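PDB 5EYB: DNA-binding protein reb1 from Schizosaccharomyces pombe, which binds specific DNA sites in rRNA gene enhancers and promoters and upstream of many RNA polymerase II genes, and helps terminate RNA polymerase I transcription. Local coordinates for residues E181-K184 and N185-H189; R208-W211 and R212-R216; Y295-L298 and L299-G303. All blocks are in the same frame, centred on the assembly; numbering follows the deposited sequence.

Contact 1: residues E181-K184 and N185-H189; sequences ELRK and NVVEH
The backbone nitrogen of Glu188 donates to the carbonyl oxygen of Lys184 over 2.8 Å, the shortest of the four i to i+4 bonds that pass between residues 181-184 and 185-189 of one alpha-helix. This is helix 176-189 of the first Myb-type unit, which packs on helices 193-199 and 204-215 of the predicted helix-turn-helix. It is a worked example of how an amphipathic helix sorts its side chains by face. On the buried face, Leu182 CD1 meets Val186 CG2 at 4.3 Å. The Val186 torsion explains the meeting: CG2 stands beside the backbone N, anti to the carbonyl carbon, and is thereby turned back toward the preceding turn. Leu182 goes on to Ile196 and Met200, and Val186 to Trp193 and Trp211, so the pair seats the helix on its neighbours.

On the polar side a water joins the side chains. Glu181 and Asn185 approach with carboxylate and amide planes 81° apart, and the water spans their ends, accepting from Asn185 ND2 at 3.1 Å and donating to Glu181 OE2. The other carboxylate oxygen, Glu181 OE1, faces Lys184 NZ at 3.9 Å, a long salt bridge.

Arg183 and Val187, one turn apart, extend alongside each other. The arginine guanidinium forms a salt bridge to Glu180. Val187 CG2 approaches that group obliquely, 3.9 Å from Arg183 NH1.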
loop_
_atom_site.group_PDB
_atom_site.type_symbol
_atom_site.label_atom_id
_atom_site.label_comp_id
_atom_site.label_asym_id
_atom_site.label_seq_id
_atom_site.Cartn_x
_atom_site.Cartn_y
_atom_site.Cartn_z
ATOM N N GLU A 181 0.925 19.157 16.746
ATOM C CA GLU A 181 2.161 19.241 17.512
ATOM C C GLU A 181 3.347 18.852 16.642
ATOM O O GLU A 181 4.428 19.428 16.748
ATOM C CB GLU A 181 2.095 18.339 18.745
ATOM C CG GLU A 181 3.285 18.486 19.676
ATOM C CD GLU A 181 3.266 19.798 20.442
ATOM O OE1 GLU A 181 2.204 20.455 20.477
ATOM O OE2 GLU A 181 4.313 20.173 21.013
ATOM N N LEU A 182 3.128 17.869 15.777
ATOM C CA LEU A 182 4.151 17.444 14.838
ATOM C C LEU A 182 4.483 18.565 13.865
ATOM O O LEU A 182 5.654 18.862 13.626
ATOM C CB LEU A 182 3.699 16.203 14.073
ATOM C CG LEU A 182 4.643 15.773 12.949
ATOM C CD1 LEU A 182 5.961 15.276 13.519
ATOM C CD2 LEU A 182 3.994 14.720 12.068
ATOM N N ARG A 183 3.444 19.180 13.309
ATOM C CA ARG A 183 3.603 20.282 12.363
ATOM C C ARG A 183 4.464 21.402 12.936
ATOM O O ARG A 183 5.412 21.855 12.300
ATOM C CB ARG A 183 2.239 20.844 11.960
ATOM C CG ARG A 183 2.301 21.907 10.875
ATOM C CD ARG A 183 0.957 22.592 10.686
ATOM N NE ARG A 183 0.551 23.330 11.881
ATOM C CZ ARG A 183 1.023 24.527 12.220
ATOM N NH1 ARG A 183 1.928 25.131 11.459
ATOM N NH2 ARG A 183 0.596 25.120 13.325
ATOM N N LYS A 184 4.124 21.836 14.146
ATOM C CA LYS A 184 4.835 22.924 14.804
ATOM C C LYS A 184 6.287 22.567 15.093
ATOM O O LYS A 184 7.165 23.429 15.057
ATOM C CB LYS A 184 4.116 23.318 16.098
ATOM C CG LYS A 184 2.793 24.023 15.860
ATOM C CD LYS A 184 2.124 24.440 17.156
ATOM C CE LYS A 184 1.582 23.246 17.920
ATOM N NZ LYS A 184 0.619 23.673 18.976
ATOM N N ASN A 185 6.537 21.295 15.381
ATOM C CA ASN A 185 7.900 20.826 15.597
ATOM C C ASN A 185 8.721 20.886 14.314
ATOM O O ASN A 185 9.907 21.224 14.338
ATOM C CB ASN A 185 7.894 19.404 16.154
ATOM C CG ASN A 185 7.860 19.374 17.668
ATOM O OD1 ASN A 185 8.606 20.094 18.330
ATOM N ND2 ASN A 185 6.990 18.543 18.226
ATOM N N VAL A 186 8.083 20.562 13.194
ATOM C CA VAL A 186 8.748 20.634 11.899
ATOM C C VAL A 186 8.988 22.095 11.514
ATOM O O VAL A 186 10.017 22.429 10.922
ATOM C CB VAL A 186 7.932 19.917 10.802
ATOM C CG1 VAL A 186 8.633 20.003 9.460
ATOM C CG2 VAL A 186 7.711 18.461 11.181
ATOM N N VAL A 187 8.047 22.967 11.863
ATOM C CA VAL A 187 8.223 24.399 11.631
ATOM C C VAL A 187 9.349 24.936 12.512
ATOM O O VAL A 187 10.115 25.812 12.109
ATOM C CB VAL A 187 6.927 25.191 11.906
ATOM C CG1 VAL A 187 7.162 26.679 11.727
ATOM C CG2 VAL A 187 5.814 24.731 10.983
ATOM N N GLU A 188 9.458 24.385 13.713
ATOM C CA GLU A 188 10.440 24.863 14.675
ATOM C C GLU A 188 11.838 24.304 14.430
ATOM O O GLU A 188 12.821 25.044 14.470
ATOM C CB GLU A 188 9.993 24.524 16.100
ATOM C CG GLU A 188 10.958 24.977 17.178
ATOM C CD GLU A 188 11.031 26.491 17.314
ATOM O OE1 GLU A 188 10.237 27.199 16.657
ATOM O OE2 GLU A 188 11.882 26.974 18.090
ATOM N N HIS A 189 11.925 23.001 14.174
ATOM C CA HIS A 189 13.216 22.324 14.159
ATOM C C HIS A 189 13.637 21.810 12.783
ATOM O O HIS A 189 14.796 21.448 12.586
ATOM C CB HIS A 189 13.201 21.165 15.156
ATOM C CG HIS A 189 12.914 21.586 16.564
ATOM N ND1 HIS A 189 13.735 22.442 17.267
ATOM C CD2 HIS A 189 11.897 21.271 17.400
ATOM C CE1 HIS A 189 13.236 22.635 18.474
ATOM N NE2 HIS A 189 12.120 21.937 18.581
HETATM O O HOH W 1 6.452 18.872 21.229
#

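Contact 2: residues R208-W211 and R212-R216; sequences RDRW and RDVVR. With nucleotides of chain B; nucleotides of chain C.
Residues 208-216 begin with i to i+4 bonds, Arg212 N to Arg208 O and Asp213 N to Asp209 O, then widen into a pi-type turn with i to i+5 hydrogen bonds from Val215 N to Arg210 O and from Arg216 N to Trp211 O. The guanidinium of Arg208 lies flat on that of Arg212, centres 3.4 Å apart and planes at 23°, and each reads its own guanine of chain B. Arg208 NH1 and NH2 donate to N7 and O6 of DG12, Arg212 NH1 and NH2 to those of DG13. Asp209 OD1 lies in the Arg208 guanidinium plane, gripped side-on by NE and NH2, which should limit rotation. It is also 3.4 Å from Arg212 NH2, above that guanidinium plane as a charge contact alone. Asp209 and Asp213, the latter also bridged to Arg265, probably offset the stacked like charges in a four-residue salt-bridge network. Asp209 OD2 accepts from N4 of DC15 of chain C, the cytosine paired with DG13. Away from the bases, Arg216 CB makes a CH-pi contact over the five-membered ring of Trp211, 3.9 Å from its centroid. Such base-edge contacts characterise a Myb recognition helix in the major groove.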
loop_
_atom_site.group_PDB
_atom_site.type_symbol
_atom_site.label_atom_id
_atom_site.label_comp_id
_atom_site.label_asym_id
_atom_site.label_seq_id
_atom_site.Cartn_x
_atom_site.Cartn_y
_atom_site.Cartn_z
ATOM N N ARG A 208 8.211 11.033 10.379
ATOM C CA ARG A 208 8.435 11.346 8.972
ATOM C C ARG A 208 7.215 10.950 8.156
ATOM O O ARG A 208 6.708 11.745 7.363
ATOM C CB ARG A 208 9.685 10.629 8.443
ATOM C CG ARG A 208 10.278 11.203 7.146
ATOM C CD ARG A 208 9.508 10.789 5.887
ATOM N NE ARG A 208 9.271 9.348 5.820
ATOM C CZ ARG A 208 9.987 8.500 5.084
ATOM N NH1 ARG A 208 10.991 8.945 4.340
ATOM N NH2 ARG A 208 9.696 7.207 5.088
ATOM N N ASP A 209 6.751 9.718 8.350
ATOM C CA ASP A 209 5.635 9.199 7.568
ATOM C C ASP A 209 4.370 10.028 7.788
ATOM O O ASP A 209 3.678 10.374 6.828
ATOM C CB ASP A 209 5.378 7.727 7.902
ATOM C CG ASP A 209 6.548 6.824 7.531
ATOM O OD1 ASP A 209 7.349 7.200 6.647
ATOM O OD2 ASP A 209 6.663 5.729 8.123
ATOM N N ARG A 210 4.080 10.359 9.045
ATOM C CA ARG A 210 2.926 11.199 9.361
ATOM C C ARG A 210 3.021 12.545 8.668
ATOM O O ARG A 210 2.028 13.062 8.164
ATOM C CB ARG A 210 2.792 11.412 10.862
ATOM C CG ARG A 210 1.523 10.835 11.437
ATOM C CD ARG A 210 0.275 11.468 10.846
ATOM N NE ARG A 210 -0.860 10.552 10.934
ATOM C CZ ARG A 210 -2.132 10.906 10.786
ATOM N NH1 ARG A 210 -2.450 12.170 10.556
ATOM N NH2 ARG A 210 -3.088 9.994 10.880
ATOM N N TRP A 211 4.223 13.109 8.642
ATOM C CA TRP A 211 4.444 14.391 7.987
ATOM C C TRP A 211 4.363 14.271 6.464
ATOM O O TRP A 211 3.550 14.943 5.829
ATOM C CB TRP A 211 5.798 14.984 8.395
ATOM C CG TRP A 211 6.151 16.227 7.634
ATOM C CD1 TRP A 211 6.957 16.316 6.535
ATOM C CD2 TRP A 211 5.696 17.559 7.905
ATOM N NE1 TRP A 211 7.037 17.620 6.110
ATOM C CE2 TRP A 211 6.273 18.402 6.934
ATOM C CE3 TRP A 211 4.862 18.119 8.876
ATOM C CZ2 TRP A 211 6.041 19.774 6.907
ATOM C CZ3 TRP A 211 4.632 19.482 8.848
ATOM C CH2 TRP A 211 5.220 20.294 7.870
ATOM N N ARG A 212 5.198 13.410 5.887
ATOM C CA ARG A 212 5.285 13.282 4.433
ATOM C C ARG A 212 3.963 12.885 3.778
ATOM O O ARG A 212 3.609 13.402 2.719
ATOM C CB ARG A 212 6.357 12.261 4.047
ATOM C CG ARG A 212 6.467 12.040 2.540
ATOM C CD ARG A 212 7.395 10.892 2.203
ATOM N NE ARG A 212 6.936 9.635 2.784
ATOM C CZ ARG A 212 7.606 8.489 2.705
ATOM N NH1 ARG A 212 8.768 8.441 2.067
ATOM N NH2 ARG A 212 7.116 7.391 3.268
ATOM N N ASP A 213 3.231 11.973 4.409
ATOM C CA ASP A 213 2.055 11.394 3.772
ATOM C C ASP A 213 0.722 11.972 4.250
ATOM O O ASP A 213 -0.321 11.662 3.680
ATOM C CB ASP A 213 2.051 9.875 3.973
ATOM C CG ASP A 213 3.155 9.183 3.193
ATOM O OD1 ASP A 213 3.410 9.587 2.040
ATOM O OD2 ASP A 213 3.770 8.237 3.733
ATOM N N VAL A 214 0.739 12.803 5.287
ATOM C CA VAL A 214 -0.510 13.364 5.799
ATOM C C VAL A 214 -0.431 14.851 6.146
ATOM O O VAL A 214 -1.111 15.675 5.534
ATOM C CB VAL A 214 -0.997 12.618 7.059
ATOM C CG1 VAL A 214 -2.255 13.278 7.597
ATOM C CG2 VAL A 214 -1.256 11.148 6.762
ATOM N N VAL A 215 0.397 15.187 7.130
ATOM C CA VAL A 215 0.392 16.522 7.720
ATOM C C VAL A 215 1.012 17.604 6.819
ATOM O O VAL A 215 0.576 18.753 6.848
ATOM C CB VAL A 215 1.113 16.505 9.085
ATOM C CG1 VAL A 215 1.072 17.879 9.749
ATOM C CG2 VAL A 215 0.474 15.467 9.996
ATOM N N ARG A 216 2.006 17.240 6.009
ATOM C CA ARG A 216 2.655 18.207 5.115
ATOM C C ARG A 216 1.651 18.908 4.205
ATOM O O ARG A 216 1.800 20.089 3.897
ATOM C CB ARG A 216 3.730 17.532 4.251
ATOM C CG ARG A 216 4.502 18.511 3.365
ATOM C CD ARG A 216 5.573 17.834 2.515
ATOM N NE ARG A 216 6.453 18.811 1.870
ATOM C CZ ARG A 216 7.590 19.259 2.396
ATOM N NH1 ARG A 216 7.994 18.816 3.575
ATOM N NH2 ARG A 216 8.325 20.146 1.743
ATOM P P DG B 12 14.100 12.493 -1.523
ATOM O OP1 DG B 12 14.615 13.213 -2.708
ATOM O OP2 DG B 12 12.818 12.897 -0.906
ATOM O "O5'" DG B 12 13.976 10.933 -1.844
ATOM C "C5'" DG B 12 15.140 10.182 -2.149
ATOM C "C4'" DG B 12 14.801 8.715 -2.326
ATOM O "O4'" DG B 12 14.654 8.088 -1.032
ATOM C "C3'" DG B 12 13.502 8.432 -3.093
ATOM O "O3'" DG B 12 13.775 7.563 -4.190
ATOM C "C2'" DG B 12 12.593 7.766 -2.052
ATOM C "C1'" DG B 12 13.606 7.157 -1.099
ATOM N N9 DG B 12 13.095 6.945 0.249
ATOM C C8 DG B 12 12.663 7.906 1.129
ATOM N N7 DG B 12 12.267 7.423 2.273
ATOM C C5 DG B 12 12.455 6.052 2.144
ATOM C C6 DG B 12 12.202 5.010 3.063
ATOM O O6 DG B 12 11.748 5.094 4.209
ATOM N N1 DG B 12 12.532 3.767 2.536
ATOM C C2 DG B 12 13.042 3.556 1.279
ATOM N N2 DG B 12 13.297 2.285 0.951
ATOM N N3 DG B 12 13.284 4.524 0.405
ATOM C C4 DG B 12 12.967 5.743 0.905
ATOM P P DG B 13 12.610 7.137 -5.207
ATOM O OP1 DG B 13 13.274 6.796 -6.482
ATOM O OP2 DG B 13 11.557 8.175 -5.174
ATOM O "O5'" DG B 13 11.999 5.811 -4.552
ATOM C "C5'" DG B 13 12.863 4.748 -4.181
ATOM C "C4'" DG B 13 12.086 3.617 -3.536
ATOM O "O4'" DG B 13 11.812 3.940 -2.161
ATOM C "C3'" DG B 13 10.728 3.315 -4.171
ATOM O "O3'" DG B 13 10.799 2.087 -4.869
ATOM C "C2'" DG B 13 9.750 3.235 -2.984
ATOM C "C1'" DG B 13 10.673 3.233 -1.769
ATOM N N9 DG B 13 10.101 3.894 -0.601
ATOM C C8 DG B 13 9.935 5.246 -0.415
ATOM N N7 DG B 13 9.395 5.551 0.730
ATOM C C5 DG B 13 9.189 4.322 1.347
ATOM C C6 DG B 13 8.632 4.019 2.611
ATOM O O6 DG B 13 8.195 4.801 3.465
ATOM N N1 DG B 13 8.607 2.651 2.850
ATOM C C2 DG B 13 9.062 1.692 1.979
ATOM N N2 DG B 13 8.952 0.426 2.390
ATOM N N3 DG B 13 9.588 1.959 0.789
ATOM C C4 DG B 13 9.619 3.292 0.541
ATOM P P DC C 15 5.735 -2.392 11.695
ATOM O OP1 DC C 15 5.798 -3.522 12.650
ATOM O OP2 DC C 15 5.954 -1.001 12.159
ATOM O "O5'" DC C 15 6.776 -2.642 10.511
ATOM C "C5'" DC C 15 6.584 -3.724 9.622
ATOM C "C4'" DC C 15 7.347 -3.501 8.339
ATOM O "O4'" DC C 15 6.831 -2.341 7.679
ATOM C "C3'" DC C 15 8.830 -3.221 8.520
ATOM O "O3'" DC C 15 9.553 -4.443 8.420
ATOM C "C2'" DC C 15 9.168 -2.267 7.364
ATOM C "C1'" DC C 15 7.804 -1.867 6.790
ATOM N N1 DC C 15 7.629 -0.400 6.646
ATOM C C2 DC C 15 7.859 0.206 5.409
ATOM O O2 DC C 15 8.208 -0.494 4.453
ATOM N N3 DC C 15 7.693 1.548 5.295
ATOM C C4 DC C 15 7.315 2.265 6.351
ATOM N N4 DC C 15 7.163 3.584 6.189
ATOM C C5 DC C 15 7.077 1.663 7.619
ATOM C C6 DC C 15 7.246 0.342 7.720
#

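Contact 3: residues Y295-L298 and L299-G303; sequences YDSL and LNNGG
Tyr295 and Leu299 meet one helical turn apart, where helix 284-299 gives way to the loop that leads to helix 307-314, and they illustrate how a helix end can be secured by side chains as well as by its backbone. The Tyr295 carbonyl oxygen accepts from Leu299 N at 3.0 Å. The tyrosine ring offers one face to the leucine, whose CG lies 4.2 Å from the ring centroid and 20° off the normal, a CH-pi contact. The branch reaches back over the ring because Leu299 CG stands beside its backbone N (chi1 -80°), which brings Leu299 CD1 to 3.5 Å from Tyr295 CE2. With an alanine in place of Tyr295, Leu299 would probably lose the face it rests on, and a gap would open toward Leu343 and Lys347 of helix 342-356.

Asp296 follows, its carbonyl oxygen accepting from Asn300 N at 2.9 Å, the last i to i+4 bond between the two segments. Ser297 turns its hydroxyl to the loop beyond, where OG is hydrogen-bonded to the backbone of Lys304 and His306. Leu298 points away from 299-303 and packs on Leu343 and Thr346.

The chemistry is divided accordingly: the side chains of Tyr295 and Leu298 pack the last turn against helix 342-356, whereas the chain leaving it is tied back by a buried serine whose hydroxyl is engaged by two backbone groups.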
loop_
_atom_site.group_PDB
_atom_site.type_symbol
_atom_site.label_atom_id
_atom_site.label_comp_id
_atom_site.label_asym_id
_atom_site.label_seq_id
_atom_site.Cartn_x
_atom_site.Cartn_y
_atom_site.Cartn_z
ATOM N N TYR A 295 -19.402 13.698 -26.189
ATOM C CA TYR A 295 -20.206 14.790 -26.729
ATOM C C TYR A 295 -21.679 14.656 -26.341
ATOM O O TYR A 295 -22.372 15.659 -26.171
ATOM C CB TYR A 295 -20.070 14.854 -28.253
ATOM C CG TYR A 295 -20.712 16.075 -28.869
ATOM C CD1 TYR A 295 -20.286 17.353 -28.531
ATOM C CD2 TYR A 295 -21.738 15.952 -29.797
ATOM C CE1 TYR A 295 -20.868 18.472 -29.092
ATOM C CE2 TYR A 295 -22.325 17.066 -30.365
ATOM C CZ TYR A 295 -21.888 18.323 -30.008
ATOM O OH TYR A 295 -22.470 19.437 -30.570
ATOM N N ASP A 296 -22.152 13.421 -26.202
ATOM C CA ASP A 296 -23.514 13.188 -25.733
ATOM C C ASP A 296 -23.657 13.656 -24.291
ATOM O O ASP A 296 -24.665 14.256 -23.920
ATOM C CB ASP A 296 -23.899 11.708 -25.844
ATOM C CG ASP A 296 -24.144 11.269 -27.277
ATOM O OD1 ASP A 296 -24.383 12.139 -28.141
ATOM O OD2 ASP A 296 -24.108 10.047 -27.536
ATOM N N SER A 297 -22.642 13.379 -23.479
ATOM C CA SER A 297 -22.657 13.790 -22.081
ATOM C C SER A 297 -22.470 15.298 -21.948
ATOM O O SER A 297 -22.918 15.903 -20.976
ATOM C CB SER A 297 -21.574 13.058 -21.290
ATOM O OG SER A 297 -21.581 13.464 -19.933
ATOM N N LEU A 298 -21.807 15.904 -22.927
ATOM C CA LEU A 298 -21.611 17.349 -22.919
ATOM C C LEU A 298 -22.914 18.075 -23.261
ATOM O O LEU A 298 -23.212 19.128 -22.697
ATOM C CB LEU A 298 -20.497 17.749 -23.892
ATOM C CG LEU A 298 -19.061 17.369 -23.510
ATOM C CD1 LEU A 298 -18.085 17.750 -24.612
ATOM C CD2 LEU A 298 -18.666 18.041 -22.206
ATOM N N LEU A 299 -23.696 17.503 -24.173
ATOM C CA LEU A 299 -24.958 18.112 -24.590
ATOM C C LEU A 299 -26.119 17.777 -23.657
ATOM O O LEU A 299 -26.712 18.670 -23.051
ATOM C CB LEU A 299 -25.317 17.682 -26.014
ATOM C CG LEU A 299 -24.605 18.410 -27.151
ATOM C CD1 LEU A 299 -25.148 17.949 -28.492
ATOM C CD2 LEU A 299 -24.755 19.914 -26.998
ATOM N N ASN A 300 -26.444 16.491 -23.558
ATOM C CA ASN A 300 -27.593 16.042 -22.776
ATOM C C ASN A 300 -27.493 16.456 -21.311
ATOM O O ASN A 300 -28.368 17.149 -20.796
ATOM C CB ASN A 300 -27.749 14.526 -22.893
ATOM C CG ASN A 300 -28.002 14.075 -24.322
ATOM O OD1 ASN A 300 -28.541 14.827 -25.136
ATOM N ND2 ASN A 300 -27.613 12.845 -24.632
ATOM N N ASN A 301 -26.422 16.038 -20.643
ATOM C CA ASN A 301 -26.146 16.517 -19.294
ATOM C C ASN A 301 -25.665 17.961 -19.330
ATOM O O ASN A 301 -25.566 18.563 -20.400
ATOM C CB ASN A 301 -25.100 15.640 -18.601
ATOM C CG ASN A 301 -25.632 14.270 -18.240
ATOM O OD1 ASN A 301 -26.295 14.099 -17.217
ATOM N ND2 ASN A 301 -25.338 13.282 -19.076
ATOM N N GLY A 302 -25.363 18.516 -18.162
ATOM C CA GLY A 302 -24.780 19.843 -18.093
ATOM C C GLY A 302 -23.389 19.819 -18.692
ATOM O O GLY A 302 -22.878 18.750 -19.029
ATOM N N GLY A 303 -22.768 20.987 -18.828
ATOM C CA GLY A 303 -21.421 21.075 -19.366
ATOM C C GLY A 303 -20.423 20.258 -18.563
ATOM O O GLY A 303 -19.507 20.803 -17.950
#

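From the N terminus the three contacts follow in series; none nests in or crosses another, and since each joins adjoining segments, none closes a long loop. Contact 1 lies in helix 176-189 and contact 2 in helix 204-215, both within the first Myb-type range. With centres 12 Å apart they touch directly: Val186 CG1 lies 3.6 Å from Trp211 CZ2, and Leu182 CD2 packs on Arg210 CB. Helix 176-189 is thus packed against the helix that reads the DNA. Contact 3 stands about 40 Å from contact 2, centre to centre, and ties the end of helix 284-299 to helix 342-356, well away from the DNA.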